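Local coordinates for RagB/SusD domain protein (Flavobacterium johnsoniae, PDB 5J90), which binds chitin as a SusD homolog and probably serves a polysaccharide utilization locus for chitin conversion, at residues A222-E225 with A226-V230. Sequence-based numbering, arbitrary orientation.
Sequences AKTE and AEKAV
K228 reaches back along its own helix to E225, three residues earlier. Its CB sits 3.5 Å from both T224 O and E225 O. CG lies beside the carbonyl of T224, whose O also accepts the backbone N of K228 at 3.0 Å. CD runs on, extended, past CG2 of T224. The chain then bends at chi3 (57°), which turns CE toward E225, within 3.4 Å of its OE1. At the tip, NZ forms a salt bridge to E225 OE1 at 3.0 Å, on the syn side and 27° out of the carboxylate plane. A weak bond to OE2 at 3.2 Å accompanies it. These are i to i+3 and i to i+4 contacts within helix 219-231 of the SusD-like fold, which packs on helix 196-213 through E225, A226 and K228. R207 of that helix also pairs with E225 OE1, and D166 pairs with K228 NZ, so the charges alternate. A second salt bridge, one turn long, joins K223 NZ to E227 OE1 at 2.9 Å. The K223 chain is extended to CE and bends only at chi4 (-64°), which turns NZ toward the carboxylate. E227 OE2 accepts the backbone N of N348.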
ATOM      1  N   ALA A 222      -0.527 -14.889   5.781  1.00  8.91           N
ATOM      2  CA  ALA A 222       0.698 -15.465   5.235  1.00  8.61           C
ATOM      3  C   ALA A 222       1.187 -16.622   6.087  1.00  8.45           C
ATOM      4  O   ALA A 222       1.464 -17.716   5.582  1.00  9.27           O
ATOM      5  CB  ALA A 222       1.775 -14.395   5.117  1.00  8.38           C
ATOM      6  N   LYS A 223       1.260 -16.395   7.394  1.00  9.77           N
ATOM      7  CA  LYS A 223       1.726 -17.438   8.295  1.00  9.78           C
ATOM      8  C   LYS A 223       0.800 -18.651   8.283  1.00 10.16           C
ATOM      9  O   LYS A 223       1.260 -19.799   8.209  1.00  9.50           O
ATOM     10  CB  LYS A 223       1.866 -16.878   9.706  1.00 10.34           C
ATOM     11  CG  LYS A 223       2.324 -17.902  10.732  1.00 11.66           C
ATOM     12  CD  LYS A 223       2.495 -17.216  12.097  1.00 12.04           C
ATOM     13  CE  LYS A 223       2.917 -18.198  13.188  1.00 15.23           C
ATOM     14  NZ  LYS A 223       1.869 -19.217  13.446  1.00 18.96           N
ATOM     15  N   THR A 224      -0.501 -18.390   8.341  1.00  8.90           N
ATOM     16  CA  THR A 224      -1.485 -19.458   8.342  1.00 10.43           C
ATOM     17  C   THR A 224      -1.358 -20.328   7.087  1.00  8.91           C
ATOM     18  O   THR A 224      -1.286 -21.560   7.163  1.00 10.08           O
ATOM     19  CB  THR A 224      -2.909 -18.893   8.464  1.00 11.38           C
ATOM     20  OG1 THR A 224      -3.054 -18.258   9.747  1.00 13.96           O
ATOM     21  CG2 THR A 224      -3.933 -20.001   8.312  1.00 14.47           C
ATOM     22  N   GLU A 225      -1.315 -19.690   5.924  1.00  8.60           N
ATOM     23  CA  GLU A 225      -1.280 -20.445   4.677  1.00  7.96           C
ATOM     24  C   GLU A 225       0.082 -21.111   4.451  1.00  8.60           C
ATOM     25  O   GLU A 225       0.147 -22.235   3.954  1.00  9.61           O
ATOM     26  CB  GLU A 225      -1.684 -19.552   3.499  1.00  8.58           C
ATOM     27  CG  GLU A 225      -3.139 -19.089   3.565  1.00  9.21           C
ATOM     28  CD  GLU A 225      -4.158 -20.202   3.366  1.00  9.74           C
ATOM     29  OE1 GLU A 225      -3.798 -21.284   2.872  1.00 11.57           O
ATOM     30  OE2 GLU A 225      -5.351 -19.981   3.681  1.00 14.80           O
ATOM     31  N   ALA A 226       1.164 -20.456   4.862  1.00  8.60           N
ATOM     32  CA  ALA A 226       2.499 -21.049   4.713  1.00  8.26           C
ATOM     33  C   ALA A 226       2.637 -22.288   5.592  1.00  9.09           C
ATOM     34  O   ALA A 226       3.144 -23.331   5.175  1.00  9.55           O
ATOM     35  CB  ALA A 226       3.577 -20.040   5.073  1.00  9.48           C
ATOM     36  N   GLU A 227       2.167 -22.175   6.826  1.00  9.14           N
ATOM     37  CA  GLU A 227       2.236 -23.319   7.727  1.00 10.04           C
ATOM     38  C   GLU A 227       1.330 -24.470   7.272  1.00  9.14           C
ATOM     39  O   GLU A 227       1.713 -25.630   7.387  1.00  9.82           O
ATOM     40  CB  GLU A 227       1.993 -22.884   9.179  1.00 10.43           C
ATOM     41  CG  GLU A 227       3.167 -22.060   9.685  1.00 10.55           C
ATOM     42  CD  GLU A 227       3.060 -21.612  11.121  1.00 11.59           C
ATOM     43  OE1 GLU A 227       1.930 -21.489  11.638  1.00 14.28           O
ATOM     44  OE2 GLU A 227       4.124 -21.362  11.718  1.00 11.35           O
ATOM     45  N   LYS A 228       0.160 -24.157   6.712  1.00  9.43           N
ATOM     46  CA  LYS A 228      -0.705 -25.183   6.121  1.00  9.89           C
ATOM     47  C   LYS A 228       0.018 -25.966   5.016  1.00 10.30           C
ATOM     48  O   LYS A 228      -0.083 -27.194   4.940  1.00 10.29           O
ATOM     49  CB  LYS A 228      -1.976 -24.553   5.526  1.00 11.16           C
ATOM     50  CG  LYS A 228      -3.092 -24.272   6.509  1.00 15.58           C
ATOM     51  CD  LYS A 228      -4.218 -23.425   5.873  1.00 13.81           C
ATOM     52  CE  LYS A 228      -4.799 -24.070   4.630  1.00 14.03           C
ATOM     53  NZ  LYS A 228      -5.833 -23.167   4.013  1.00 12.46           N
ATOM     54  N   ALA A 229       0.738 -25.247   4.161  1.00  9.55           N
ATOM     55  CA  ALA A 229       1.442 -25.869   3.036  1.00  9.28           C
ATOM     56  C   ALA A 229       2.407 -26.943   3.517  1.00 10.96           C
ATOM     57  O   ALA A 229       2.467 -28.050   2.962  1.00 11.70           O
ATOM     58  CB  ALA A 229       2.191 -24.805   2.226  1.00 10.36           C
ATOM     59  N   VAL A 230       3.157 -26.607   4.561  1.00  9.56           N
ATOM     60  CA  VAL A 230       4.190 -27.485   5.089  1.00 10.86           C
ATOM     61  C   VAL A 230       3.571 -28.616   5.909  1.00 11.02           C
ATOM     62  O   VAL A 230       4.069 -29.746   5.907  1.00 12.44           O
ATOM     63  CB  VAL A 230       5.205 -26.664   5.923  1.00 11.19           C
ATOM     64  CG1 VAL A 230       6.146 -27.576   6.701  1.00 13.54           C
ATOM     65  CG2 VAL A 230       5.987 -25.737   5.009  1.00 11.48           C
TER